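Local coordinates for HAD superfamily hydrolase (Brucella suis biovar 1, PDB 6NQ4), which probably hydrolyses phosphate esters as a phosphatase of the haloacid dehalogenase superfamily, although its natural substrate is not established, at residues I119-C124 with V148-Y153; S239-I244 with F258-L263; C41-V46 with L73-P78; E165-L170 with R201-L206; A60-R65 with G92-A97. One frame throughout, in Å; residues are numbered along the deposited sequence. Where two conformers were deposited one is given.

Interaction 1: I119-C124 with V148-Y153; sequences IFHIGC and VCTGLY
Tyr-153 lies across the end of strand 118-122 with the CG2 methyl of Ile-122 over one face of its ring, 4.0 Å from CE2. Its hydroxyl reaches back along that strand and donates to His-121 O at 2.8 Å, in the carbonyl plane and on a lone pair. The side chain of Phe-120 crosses that of Tyr-153 at about a right angle and brings CZ to the same hydroxyl, 3.1 Å away. On the face that carries His-121 and Val-148, the imidazole comes across Thr-150, with CE1 3.3 Å from OG1; CB of His-121 already points to this face, and CG anti to the backbone N (chi1 174°) swings the ring toward Thr-150. Its NE2 donates to Cys-124 O at 3.1 Å and its ND1 bonds the hydroxyl of Tyr-131, which fixes the ring's rotation, while Thr-150 OG1 is bonded to Glu-127. The backbones run parallel. Ile-122 N donates to Val-148 O at 2.9 Å, and Ile-122 O takes Thr-150 N at 2.8 Å plus a weak bond from Gly-151 N. Strands 118-122 and 146-149 are neighbours in the five-stranded parallel sheet, packed between helix 104-114 (Ile-119 and Val-148) and helix 196-205 (Ile-122 and Cys-149).

Interaction 2: S239-I244 with F258-L263; sequences SRILGI and FGLDVL
Leu-260 sets its side chain against Ile-241 where the two segments begin to approach. Its CB sits 3.8 Å from Ile-241 O. Beyond it CG lies anti to the carbonyl carbon (chi1 -48°) and splits the chain into two methyls that cross the isoleucine obliquely: CD2 meets CB of Ile-241 at 4.0 Å, and CD1 meets the CG2 branch and, in plane, the edge of the Phe-258 ring. Gly-243 bonds the residues before and after Val-262, its N donating to Asp-261 O at 2.9 Å and its O accepting from Leu-263 N at 2.7 Å, nearly straight at 171°. Ile-244 and Leu-263 lie side by side, pointing the same way, with CG1 4.1 Å from CB. This is the parallel pairing of a beta-alpha-beta unit, strands 241-245 and 261-265 joined by helix 248-258. At its opening end a water bridges Ile-241 O and Asp-261 N, accepting from the latter at 2.8 Å; a second water lies between Ser-239 O and Asp-261 OD2, which also bonds the hydroxyl of Tyr-36. Direct backbone bonds and aliphatic packing thus hold the inner part, and water links the polar groups where the strands diverge.

Interaction 3: C41-V46 with L73-P78; sequences CDVWGV and LVTNSP. With NA (sodium ion), chain H; PO4 (phosphate ion), chain G.
The active-site region expected of a HAD fold, here holding sodium and a phosphate probably from the crystallisation liquor, is built where the loop after strand 38-41 meets the end of strand 70-75; Asp-42, just after strand 38-41, probably corresponds to the family's nucleophilic aspartate. Val-74 N donates to Cys-41 O at 2.9 Å, and Val-43 CG2 packs against Leu-73 CB. Beyond this pairing both segments grip the phosphate. Its O2 takes bonds from Trp-44 N and from Thr-75 OG1 at 2.7 Å, while Asn-76 N donates to O4. The threonine oxygen, anti to its own backbone N (chi1 173°), also accepts from Ser-77 N in an ST turn and touches the edge of the indole at CE3. Sodium is bound by Asp-42 OD2 at 2.4 Å, Trp-44 O, phosphate O1, two waters and Asp-246. Lys-215 bonds the phosphate and forms a salt bridge with Asp-42 OD1. The cation and the lysine would offset the negative charge gathered here, consistent with a pocket made for a phosphoryl group.

Interaction 4: E165-L170 with R201-L206; sequences ELLQRL and REYGQL
The ring of Tyr-203 presents an edge to helix 165-170: Leu-167 O lies near the ring plane, 3.6 Å from CE1, while Phe-177 of the neighbouring strand stacks with the ring. CD1 meets CD2 of Leu-167, and CE1 comes to 3.9 Å from CB of Leu-170, which approaches obliquely. With CG anti to the backbone N (chi1 -161°), the tyrosine reaches from its own helix across to the other. Its hydroxyl arrives beside the carbonyl of Leu-170, 3.3 Å from O, but its hydrogen bond goes to Leu-175 O, in the connection from helix 164-172 to strand 177-179. Helices 164-172 and 196-205 pack here on the five-stranded sheet of the smaller, cap-like part of the molecule; the short segments run 49° apart, with their axes 9.9 Å from each other at closest approach. Leu-167 is the residue of its helix that meets three partners on the other. Its side chain crosses that of Glu-202 at about a right angle, CD1 lying 3.8 Å from CB, and the glutamate chain then bends at chi2 (-58°), so its carboxylate leads away from the leucine. One turn further along, Leu-206 brings CD1 against CB of Leu-167, also at 3.8 Å. The same methyl lies over the following peptide, 3.9 Å from Gln-168 N, and touches the aliphatic base of the glutamine at CG, where the contact reaches the protein surface.

Interaction 5: A60-R65 with G92-A97; sequences ALQRAR and GVPENA
Gln-62 and Arg-65, one turn apart on helix 55-66, reach across to the short 3-10 segment 95-97, which lies between helix 81-90 and strand 100-103 of the Rossmann-like core. The tighter part is formed by Ala-97. Its O comes to 3.4 Å from CB of Leu-61, and its CB packs 4.0 Å from CG of Gln-62; Arg-65 closes over the backbone, with CD 3.5 Å from Ala-97 C. Ala-97 O is buried by this packing and has no polar partner in the model, which probably costs some stability. The outer side is polar and more open. There Asn-96, an exposed residue, accepts from Gln-62 NE2 through OD1 at 2.8 Å, and the bond is close to straight at 170°. The acceptor lies in the plane of the glutamine amide, although the two amides are turned 67° against each other. Extended beyond CG, the glutamine side chain crosses Pro-94 at about a right angle, NE2 lying 3.5 Å from CG. A water donates to Gln-62 O and, weakly, to Asn-96 O. Arg-65 bends at chi3 (74°) and its guanidinium is held from two directions, by a salt bridge from NH2 to Asp-99 and by Asn-96. In the latter bond NH1 donates to Asn-96 O at 2.8 Å, from above the carbonyl plane instead of along a lone pair.

In the fold
From the N terminus, strand 38-41 leads into the first half of interaction 3, and helix 55-66 carries that of interaction 5. Strand 70-75 then closes interaction 3, and the loop after helix 81-90 closes interaction 5, so these two cross along the chain; they touch where Leu-61 meets Cys-41 and Leu-73. The chain next builds the five-stranded sheet, where interaction 1 closes before interaction 4 opens, and Phe-120 and Ile-122 pack on Leu-166 and Leu-170. Interaction 2 follows on returning to the six-stranded core sheet; Ile-244 lies beside Cys-41 and Asp-42 of interaction 3. Between the two parts, Thr-150 touches Pro-78, joining interactions 1 and 3.

Interaction 1: I119-C124 with V148-Y153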
# COMPACT_ATOMS: atom_id res chain seq x y z
N ILE A 119 -22.41 -2.65 -5.80
CA ILE A 119 -21.19 -1.85 -5.82
C ILE A 119 -20.93 -1.31 -7.22
O ILE A 119 -21.05 -2.04 -8.20
CB ILE A 119 -19.99 -2.72 -5.38
CG1 ILE A 119 -20.12 -3.05 -3.90
CG2 ILE A 119 -18.65 -2.04 -5.74
CD1 ILE A 119 -19.17 -4.16 -3.44
N PHE A 120 -20.55 -0.02 -7.29
CA PHE A 120 -20.00 0.57 -8.50
C PHE A 120 -18.48 0.56 -8.41
O PHE A 120 -17.90 1.16 -7.49
CB PHE A 120 -20.52 2.00 -8.65
CG PHE A 120 -19.94 2.75 -9.82
CD1 PHE A 120 -20.13 2.30 -11.12
CD2 PHE A 120 -19.22 3.91 -9.61
CE1 PHE A 120 -19.60 3.03 -12.20
CE2 PHE A 120 -18.70 4.63 -10.67
CZ PHE A 120 -18.89 4.19 -11.96
N HIS A 121 -17.84 -0.13 -9.35
CA HIS A 121 -16.39 -0.29 -9.37
C HIS A 121 -15.74 0.85 -10.15
O HIS A 121 -16.13 1.13 -11.29
CB HIS A 121 -16.05 -1.62 -10.04
CG HIS A 121 -14.58 -1.85 -10.27
ND1 HIS A 121 -13.70 -2.14 -9.25
CD2 HIS A 121 -13.86 -1.87 -11.42
CE1 HIS A 121 -12.49 -2.33 -9.76
NE2 HIS A 121 -12.56 -2.18 -11.07
N ILE A 122 -14.74 1.49 -9.54
CA ILE A 122 -13.86 2.43 -10.24
C ILE A 122 -12.47 1.81 -10.19
O ILE A 122 -11.86 1.71 -9.12
CB ILE A 122 -13.86 3.83 -9.60
CG1 ILE A 122 -15.28 4.40 -9.52
CG2 ILE A 122 -12.97 4.76 -10.43
CD1 ILE A 122 -15.36 5.70 -8.72
N GLY A 123 -11.97 1.40 -11.34
CA GLY A 123 -10.67 0.78 -11.43
C GLY A 123 -10.59 -0.07 -12.68
O GLY A 123 -11.56 -0.22 -13.43
N CYS A 124 -9.41 -0.66 -12.88
CA CYS A 124 -9.21 -1.43 -14.10
C CYS A 124 -9.81 -2.83 -13.99
O CYS A 124 -10.30 -3.25 -12.94
CB CYS A 124 -7.73 -1.46 -14.48
SG CYS A 124 -6.73 -2.44 -13.36
N VAL A 148 -16.55 1.21 -4.75
CA VAL A 148 -15.22 0.71 -4.42
C VAL A 148 -14.27 1.21 -5.48
O VAL A 148 -14.49 0.96 -6.68
CB VAL A 148 -15.19 -0.82 -4.32
CG1 VAL A 148 -13.77 -1.31 -4.04
CG2 VAL A 148 -16.14 -1.30 -3.20
N CYS A 149 -13.23 1.90 -5.06
CA CYS A 149 -12.25 2.46 -5.98
C CYS A 149 -10.92 1.77 -5.75
O CYS A 149 -10.28 1.94 -4.70
CB CYS A 149 -12.12 3.97 -5.76
SG CYS A 149 -10.92 4.74 -6.85
N THR A 150 -10.51 0.98 -6.74
CA THR A 150 -9.19 0.36 -6.72
C THR A 150 -8.15 1.17 -7.48
O THR A 150 -6.96 0.96 -7.27
CB THR A 150 -9.24 -1.04 -7.33
OG1 THR A 150 -9.71 -0.94 -8.69
CG2 THR A 150 -10.16 -1.96 -6.53
N GLY A 151 -8.58 2.10 -8.33
CA GLY A 151 -7.66 2.87 -9.15
C GLY A 151 -8.43 3.60 -10.24
O GLY A 151 -9.65 3.68 -10.20
N LEU A 152 -7.70 4.12 -11.22
CA LEU A 152 -8.37 4.74 -12.36
C LEU A 152 -8.69 3.66 -13.40
O LEU A 152 -8.05 2.62 -13.47
CB LEU A 152 -7.50 5.85 -12.97
CG LEU A 152 -7.43 7.19 -12.23
CD1 LEU A 152 -6.85 7.08 -10.81
CD2 LEU A 152 -6.62 8.18 -13.07
N TYR A 153 -9.71 3.93 -14.23
CA TYR A 153 -10.06 2.98 -15.29
C TYR A 153 -8.91 2.74 -16.26
O TYR A 153 -8.66 1.60 -16.67
CB TYR A 153 -11.30 3.45 -16.07
CG TYR A 153 -12.56 3.41 -15.25
CD1 TYR A 153 -13.06 2.20 -14.77
CD2 TYR A 153 -13.27 4.58 -14.95
CE1 TYR A 153 -14.22 2.15 -14.01
CE2 TYR A 153 -14.41 4.54 -14.19
CZ TYR A 153 -14.89 3.33 -13.72
OH TYR A 153 -16.04 3.32 -12.97

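Interaction 2: S239-I244 with F258-L263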
# COMPACT_ATOMS: atom_id res chain seq x y z
N SER A 239 8.14 -3.30 19.90
CA SER A 239 9.53 -2.87 19.95
C SER A 239 10.44 -3.76 19.12
O SER A 239 11.57 -3.35 18.82
CB SER A 239 10.02 -2.85 21.40
OG SER A 239 10.00 -4.16 21.94
N ARG A 240 9.97 -4.95 18.73
CA ARG A 240 10.76 -5.91 17.96
C ARG A 240 10.43 -5.91 16.46
O ARG A 240 10.90 -6.81 15.75
CB ARG A 240 10.59 -7.31 18.54
CG ARG A 240 10.93 -7.41 20.04
CD ARG A 240 12.41 -7.17 20.29
NE ARG A 240 13.25 -8.11 19.55
CZ ARG A 240 14.58 -8.15 19.61
NH1 ARG A 240 15.24 -7.30 20.39
NH2 ARG A 240 15.24 -9.05 18.89
N ILE A 241 9.65 -4.94 15.98
CA ILE A 241 9.26 -4.88 14.57
C ILE A 241 9.76 -3.57 13.98
O ILE A 241 9.51 -2.50 14.54
CB ILE A 241 7.74 -5.01 14.39
CG1 ILE A 241 7.23 -6.30 15.04
CG2 ILE A 241 7.38 -4.97 12.91
CD1 ILE A 241 5.70 -6.39 15.12
N LEU A 242 10.46 -3.65 12.85
CA LEU A 242 10.95 -2.49 12.12
C LEU A 242 10.11 -2.25 10.87
O LEU A 242 10.00 -3.14 10.02
CB LEU A 242 12.40 -2.70 11.71
CG LEU A 242 13.07 -1.55 10.95
CD1 LEU A 242 13.16 -0.28 11.82
CD2 LEU A 242 14.43 -1.99 10.44
N GLY A 243 9.55 -1.05 10.73
CA GLY A 243 8.90 -0.65 9.48
C GLY A 243 9.91 0.01 8.55
O GLY A 243 10.76 0.78 8.99
N ILE A 244 9.82 -0.32 7.26
CA ILE A 244 10.70 0.26 6.24
C ILE A 244 9.84 0.81 5.10
O ILE A 244 8.98 0.10 4.58
CB ILE A 244 11.66 -0.80 5.67
CG1 ILE A 244 12.46 -1.49 6.78
CG2 ILE A 244 12.59 -0.17 4.61
CD1 ILE A 244 13.35 -2.61 6.29
N PHE A 258 1.30 3.05 14.67
CA PHE A 258 1.14 1.70 15.20
C PHE A 258 2.14 1.40 16.30
O PHE A 258 2.04 0.34 16.93
CB PHE A 258 1.31 0.69 14.05
CG PHE A 258 0.78 -0.69 14.36
CD1 PHE A 258 -0.54 -0.90 14.72
CD2 PHE A 258 1.62 -1.79 14.23
CE1 PHE A 258 -1.01 -2.17 14.98
CE2 PHE A 258 1.15 -3.08 14.47
CZ PHE A 258 -0.17 -3.27 14.84
N GLY A 259 3.09 2.29 16.55
CA GLY A 259 4.06 2.08 17.60
C GLY A 259 5.34 1.38 17.19
O GLY A 259 6.01 0.81 18.06
N LEU A 260 5.70 1.41 15.91
CA LEU A 260 6.90 0.75 15.41
C LEU A 260 8.00 1.75 15.10
O LEU A 260 7.73 2.87 14.63
CB LEU A 260 6.62 -0.01 14.11
CG LEU A 260 5.38 -0.91 14.10
CD1 LEU A 260 5.25 -1.59 12.74
CD2 LEU A 260 5.39 -1.93 15.23
N ASP A 261 9.24 1.33 15.35
CA ASP A 261 10.40 2.03 14.80
C ASP A 261 10.34 2.00 13.28
O ASP A 261 9.80 1.07 12.67
CB ASP A 261 11.69 1.33 15.24
CG ASP A 261 11.96 1.45 16.74
OD1 ASP A 261 11.27 2.22 17.47
OD2 ASP A 261 12.90 0.76 17.20
N VAL A 262 10.90 3.03 12.65
CA VAL A 262 10.84 3.11 11.20
C VAL A 262 12.21 3.42 10.63
O VAL A 262 13.01 4.17 11.20
CB VAL A 262 9.72 4.03 10.66
CG1 VAL A 262 10.10 5.48 10.77
CG2 VAL A 262 9.38 3.67 9.21
N LEU A 263 12.48 2.78 9.50
CA LEU A 263 13.63 3.05 8.66
C LEU A 263 13.11 3.71 7.39
O LEU A 263 12.37 3.08 6.62
CB LEU A 263 14.38 1.76 8.33
CG LEU A 263 15.47 1.87 7.27
CD1 LEU A 263 16.56 2.83 7.71
CD2 LEU A 263 16.06 0.52 6.95
O HOH W 1 12.55 -0.80 19.33
O HOH W 2 9.85 -1.12 16.67

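Interaction 3: C41-V46 with L73-P78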
# COMPACT_ATOMS: atom_id res chain seq x y z
N CYS A 41 8.04 -4.31 5.42
CA CYS A 41 8.77 -3.61 4.38
C CYS A 41 7.85 -3.21 3.23
O CYS A 41 7.14 -4.05 2.68
CB CYS A 41 9.94 -4.46 3.86
SG CYS A 41 11.06 -3.57 2.74
N ASP A 42 7.95 -1.95 2.83
CA ASP A 42 7.29 -1.40 1.65
C ASP A 42 7.74 -2.13 0.38
O ASP A 42 8.84 -2.68 0.31
CB ASP A 42 7.76 0.06 1.60
CG ASP A 42 6.99 0.91 0.67
OD1 ASP A 42 5.86 0.54 0.31
OD2 ASP A 42 7.53 1.99 0.32
N VAL A 43 6.89 -2.11 -0.65
CA VAL A 43 7.20 -2.77 -1.92
C VAL A 43 7.57 -1.76 -3.02
O VAL A 43 8.74 -1.66 -3.42
CB VAL A 43 6.09 -3.75 -2.36
CG1 VAL A 43 6.41 -4.35 -3.74
CG2 VAL A 43 5.91 -4.88 -1.31
N TRP A 44 6.59 -0.99 -3.52
CA TRP A 44 6.90 -0.06 -4.62
C TRP A 44 7.87 1.03 -4.16
O TRP A 44 7.67 1.68 -3.13
CB TRP A 44 5.63 0.58 -5.15
CG TRP A 44 5.03 -0.17 -6.29
CD1 TRP A 44 5.16 0.12 -7.62
CD2 TRP A 44 4.24 -1.35 -6.21
NE1 TRP A 44 4.46 -0.78 -8.37
CE2 TRP A 44 3.87 -1.70 -7.53
CE3 TRP A 44 3.76 -2.12 -5.15
CZ2 TRP A 44 3.08 -2.81 -7.83
CZ3 TRP A 44 2.97 -3.23 -5.43
CH2 TRP A 44 2.64 -3.56 -6.76
N GLY A 45 8.92 1.22 -4.94
CA GLY A 45 9.93 2.20 -4.64
C GLY A 45 11.03 1.70 -3.74
O GLY A 45 12.00 2.44 -3.51
N VAL A 46 10.89 0.49 -3.19
CA VAL A 46 11.86 -0.05 -2.24
C VAL A 46 12.36 -1.40 -2.74
O VAL A 46 13.57 -1.63 -2.80
CB VAL A 46 11.25 -0.13 -0.83
CG1 VAL A 46 12.20 -0.88 0.11
CG2 VAL A 46 10.94 1.28 -0.29
N LEU A 73 6.11 -8.20 3.58
CA LEU A 73 6.02 -7.07 2.65
C LEU A 73 4.63 -6.47 2.79
O LEU A 73 3.63 -7.19 2.69
CB LEU A 73 6.29 -7.53 1.22
CG LEU A 73 7.66 -8.17 1.01
CD1 LEU A 73 7.84 -8.54 -0.46
CD2 LEU A 73 8.76 -7.23 1.47
N VAL A 74 4.55 -5.18 3.09
CA VAL A 74 3.30 -4.51 3.37
C VAL A 74 3.16 -3.39 2.35
O VAL A 74 3.96 -2.45 2.34
CB VAL A 74 3.27 -3.95 4.81
CG1 VAL A 74 1.94 -3.26 5.10
CG2 VAL A 74 3.55 -5.08 5.84
N THR A 75 2.17 -3.50 1.47
CA THR A 75 2.06 -2.63 0.32
C THR A 75 0.64 -2.10 0.18
O THR A 75 -0.33 -2.80 0.48
CB THR A 75 2.45 -3.38 -0.99
OG1 THR A 75 2.19 -2.56 -2.13
CG2 THR A 75 1.67 -4.68 -1.14
N ASN A 76 0.52 -0.87 -0.29
CA ASN A 76 -0.80 -0.29 -0.57
C ASN A 76 -1.42 -0.75 -1.89
O ASN A 76 -2.48 -0.22 -2.27
CB ASN A 76 -0.76 1.24 -0.47
CG ASN A 76 -1.02 1.72 0.95
OD1 ASN A 76 -1.41 0.92 1.82
ND2 ASN A 76 -0.86 3.01 1.19
N SER A 77 -0.83 -1.70 -2.60
CA SER A 77 -1.48 -2.24 -3.79
C SER A 77 -2.93 -2.60 -3.49
O SER A 77 -3.20 -3.23 -2.45
CB SER A 77 -0.76 -3.50 -4.25
OG SER A 77 -1.46 -4.06 -5.35
N PRO A 78 -3.87 -2.24 -4.36
CA PRO A 78 -5.27 -2.65 -4.18
C PRO A 78 -5.51 -4.09 -4.57
O PRO A 78 -6.64 -4.57 -4.40
CB PRO A 78 -6.02 -1.72 -5.13
CG PRO A 78 -5.04 -1.53 -6.26
CD PRO A 78 -3.69 -1.44 -5.59
NA NA H . 6.68 3.20 -1.62
P PO4 G . 3.58 0.72 -1.71
O1 PO4 G . 4.76 1.68 -1.63
O2 PO4 G . 4.04 -0.66 -2.13
O3 PO4 G . 2.80 1.38 -2.87
O4 PO4 G . 2.75 0.77 -0.45
O HOH W 3 5.20 4.33 0.04
O HOH W 4 5.64 4.15 -3.65

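Interaction 4: E165-L170 with R201-L206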
# COMPACT_ATOMS: atom_id res chain seq x y z
N GLU A 165 -16.71 15.07 -12.67
CA GLU A 165 -18.16 14.98 -12.83
C GLU A 165 -18.72 13.72 -12.20
O GLU A 165 -19.75 13.76 -11.52
CB GLU A 165 -18.54 15.06 -14.30
CG GLU A 165 -18.40 16.45 -14.92
CD GLU A 165 -19.03 16.53 -16.31
OE1 GLU A 165 -20.14 15.99 -16.49
OE2 GLU A 165 -18.40 17.11 -17.21
N LEU A 166 -18.05 12.58 -12.40
CA LEU A 166 -18.49 11.31 -11.81
C LEU A 166 -18.48 11.39 -10.28
O LEU A 166 -19.46 11.01 -9.62
CB LEU A 166 -17.59 10.18 -12.28
CG LEU A 166 -17.81 8.82 -11.61
CD1 LEU A 166 -19.21 8.28 -11.88
CD2 LEU A 166 -16.73 7.83 -12.09
N LEU A 167 -17.39 11.90 -9.70
CA LEU A 167 -17.31 12.00 -8.24
C LEU A 167 -18.39 12.93 -7.70
O LEU A 167 -18.97 12.66 -6.64
CB LEU A 167 -15.92 12.46 -7.82
CG LEU A 167 -14.78 11.48 -8.14
CD1 LEU A 167 -13.44 12.08 -7.72
CD2 LEU A 167 -14.99 10.11 -7.46
N GLN A 168 -18.67 14.03 -8.41
CA GLN A 168 -19.75 14.92 -7.99
C GLN A 168 -21.09 14.21 -7.96
O GLN A 168 -21.88 14.40 -7.04
CB GLN A 168 -19.82 16.12 -8.93
CG GLN A 168 -18.66 17.09 -8.79
CD GLN A 168 -18.67 18.20 -9.83
OE1 GLN A 168 -19.42 18.15 -10.81
NE2 GLN A 168 -17.83 19.20 -9.63
N ARG A 169 -21.36 13.39 -8.99
CA ARG A 169 -22.64 12.67 -9.03
C ARG A 169 -22.75 11.70 -7.87
O ARG A 169 -23.80 11.60 -7.23
CB ARG A 169 -22.81 11.93 -10.34
CG ARG A 169 -23.11 12.81 -11.54
CD ARG A 169 -23.63 11.99 -12.71
NE ARG A 169 -22.71 10.93 -13.16
CZ ARG A 169 -21.73 11.11 -14.03
NH1 ARG A 169 -21.50 12.31 -14.56
NH2 ARG A 169 -20.96 10.08 -14.38
N LEU A 170 -21.66 10.97 -7.58
CA LEU A 170 -21.70 9.97 -6.52
C LEU A 170 -21.86 10.64 -5.17
O LEU A 170 -22.62 10.16 -4.31
CB LEU A 170 -20.40 9.16 -6.55
CG LEU A 170 -20.16 8.37 -7.84
CD1 LEU A 170 -18.73 7.81 -7.86
CD2 LEU A 170 -21.15 7.22 -7.98
N ARG A 201 -9.09 11.39 -2.25
CA ARG A 201 -8.83 12.72 -1.72
C ARG A 201 -9.81 13.72 -2.32
O ARG A 201 -10.35 14.58 -1.60
CB ARG A 201 -7.39 13.15 -2.01
CG ARG A 201 -7.05 14.53 -1.41
CD ARG A 201 -5.57 14.83 -1.46
NE ARG A 201 -4.78 13.97 -0.57
CZ ARG A 201 -3.45 14.01 -0.49
NH1 ARG A 201 -2.78 14.87 -1.24
NH2 ARG A 201 -2.80 13.20 0.34
N GLU A 202 -10.05 13.62 -3.62
CA GLU A 202 -11.02 14.51 -4.26
C GLU A 202 -12.42 14.27 -3.73
O GLU A 202 -13.17 15.23 -3.49
CB GLU A 202 -10.99 14.29 -5.78
CG GLU A 202 -9.74 14.82 -6.45
CD GLU A 202 -9.55 16.31 -6.20
OE1 GLU A 202 -10.56 17.05 -6.22
OE2 GLU A 202 -8.41 16.72 -5.94
N TYR A 203 -12.79 13.01 -3.51
CA TYR A 203 -14.12 12.73 -2.98
C TYR A 203 -14.28 13.32 -1.59
O TYR A 203 -15.32 13.92 -1.29
CB TYR A 203 -14.35 11.22 -2.96
CG TYR A 203 -15.81 10.80 -2.86
CD1 TYR A 203 -16.67 10.99 -3.94
CD2 TYR A 203 -16.32 10.18 -1.72
CE1 TYR A 203 -18.00 10.59 -3.88
CE2 TYR A 203 -17.66 9.78 -1.66
CZ TYR A 203 -18.49 9.98 -2.75
OH TYR A 203 -19.80 9.57 -2.71
N GLY A 204 -13.27 13.18 -0.74
CA GLY A 204 -13.33 13.79 0.58
C GLY A 204 -13.43 15.30 0.52
O GLY A 204 -14.15 15.92 1.31
N GLN A 205 -12.72 15.93 -0.42
CA GLN A 205 -12.77 17.38 -0.55
C GLN A 205 -14.16 17.85 -0.97
O GLN A 205 -14.57 18.96 -0.63
CB GLN A 205 -11.70 17.84 -1.55
CG GLN A 205 -11.61 19.36 -1.77
CD GLN A 205 -10.83 20.09 -0.68
OE1 GLN A 205 -10.07 19.48 0.08
NE2 GLN A 205 -11.01 21.40 -0.62
N LEU A 206 -14.90 17.01 -1.71
CA LEU A 206 -16.29 17.31 -2.04
C LEU A 206 -17.22 17.12 -0.85
O LEU A 206 -18.40 17.47 -0.96
CB LEU A 206 -16.76 16.41 -3.20
CG LEU A 206 -16.07 16.58 -4.55
CD1 LEU A 206 -16.49 15.46 -5.51
CD2 LEU A 206 -16.37 17.97 -5.14

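Interaction 5: A60-R65 with G92-A97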
# COMPACT_ATOMS: atom_id res chain seq x y z
N ALA A 60 19.42 -7.64 0.75
CA ALA A 60 19.31 -7.23 2.15
C ALA A 60 18.20 -8.00 2.87
O ALA A 60 18.37 -8.43 4.01
CB ALA A 60 19.05 -5.73 2.22
N LEU A 61 17.05 -8.17 2.21
CA LEU A 61 15.97 -8.94 2.81
C LEU A 61 16.34 -10.41 2.97
O LEU A 61 16.04 -11.02 4.01
CB LEU A 61 14.68 -8.75 2.00
CG LEU A 61 14.16 -7.31 1.97
CD1 LEU A 61 13.01 -7.22 1.01
CD2 LEU A 61 13.73 -6.81 3.36
N GLN A 62 16.99 -11.01 1.96
CA GLN A 62 17.45 -12.39 2.09
C GLN A 62 18.38 -12.55 3.28
O GLN A 62 18.27 -13.53 4.04
CB GLN A 62 18.15 -12.85 0.81
CG GLN A 62 17.23 -13.02 -0.39
CD GLN A 62 18.04 -13.23 -1.66
OE1 GLN A 62 19.06 -12.59 -1.86
NE2 GLN A 62 17.59 -14.16 -2.50
N ARG A 63 19.33 -11.62 3.45
CA ARG A 63 20.28 -11.74 4.55
C ARG A 63 19.57 -11.65 5.90
O ARG A 63 19.91 -12.38 6.84
CB ARG A 63 21.37 -10.68 4.43
CG ARG A 63 22.34 -10.88 3.25
CD ARG A 63 23.64 -10.09 3.41
NE ARG A 63 23.38 -8.67 3.64
CZ ARG A 63 23.09 -7.80 2.68
NH1 ARG A 63 23.03 -8.20 1.41
NH2 ARG A 63 22.86 -6.52 2.98
N ALA A 64 18.58 -10.77 6.00
CA ALA A 64 17.82 -10.67 7.24
C ALA A 64 17.08 -11.97 7.55
O ALA A 64 17.09 -12.44 8.69
CB ALA A 64 16.86 -9.48 7.19
N ARG A 65 16.44 -12.57 6.54
CA ARG A 65 15.74 -13.83 6.78
C ARG A 65 16.71 -14.94 7.17
O ARG A 65 16.37 -15.82 7.97
CB ARG A 65 14.96 -14.25 5.54
CG ARG A 65 13.82 -13.35 5.21
CD ARG A 65 12.91 -13.96 4.15
NE ARG A 65 12.09 -15.05 4.68
CZ ARG A 65 12.11 -16.32 4.26
NH1 ARG A 65 12.95 -16.70 3.30
NH2 ARG A 65 11.30 -17.21 4.81
N GLY A 92 11.41 -10.68 -10.96
CA GLY A 92 12.65 -11.25 -10.48
C GLY A 92 12.86 -11.30 -8.98
O GLY A 92 13.97 -11.60 -8.54
N VAL A 93 11.83 -11.03 -8.19
CA VAL A 93 11.93 -11.16 -6.74
C VAL A 93 11.80 -12.63 -6.34
O VAL A 93 10.73 -13.24 -6.56
CB VAL A 93 10.87 -10.31 -6.03
CG1 VAL A 93 11.06 -10.39 -4.50
CG2 VAL A 93 10.90 -8.88 -6.55
N PRO A 94 12.82 -13.23 -5.73
CA PRO A 94 12.73 -14.63 -5.31
C PRO A 94 11.88 -14.76 -4.06
O PRO A 94 11.83 -13.87 -3.22
CB PRO A 94 14.19 -14.99 -5.01
CG PRO A 94 14.78 -13.71 -4.53
CD PRO A 94 14.11 -12.62 -5.37
N GLU A 95 11.20 -15.90 -3.96
CA GLU A 95 10.31 -16.08 -2.81
C GLU A 95 11.07 -16.16 -1.50
O GLU A 95 10.49 -15.85 -0.45
CB GLU A 95 9.27 -17.19 -3.03
CG GLU A 95 9.81 -18.57 -3.40
CD GLU A 95 8.79 -19.49 -4.10
OE1 GLU A 95 8.33 -20.47 -3.46
OE2 GLU A 95 8.46 -19.24 -5.29
N ASN A 96 12.37 -16.51 -1.53
CA ASN A 96 13.15 -16.56 -0.29
C ASN A 96 13.51 -15.18 0.26
O ASN A 96 14.19 -15.11 1.29
CB ASN A 96 14.38 -17.49 -0.41
CG ASN A 96 15.45 -16.95 -1.36
OD1 ASN A 96 15.38 -15.82 -1.83
ND2 ASN A 96 16.45 -17.79 -1.64
N ALA A 97 13.07 -14.09 -0.37
CA ALA A 97 13.32 -12.75 0.15
C ALA A 97 12.25 -12.27 1.12
O ALA A 97 12.41 -11.20 1.72
CB ALA A 97 13.45 -11.73 -0.99
O HOH W 5 17.07 -16.08 2.71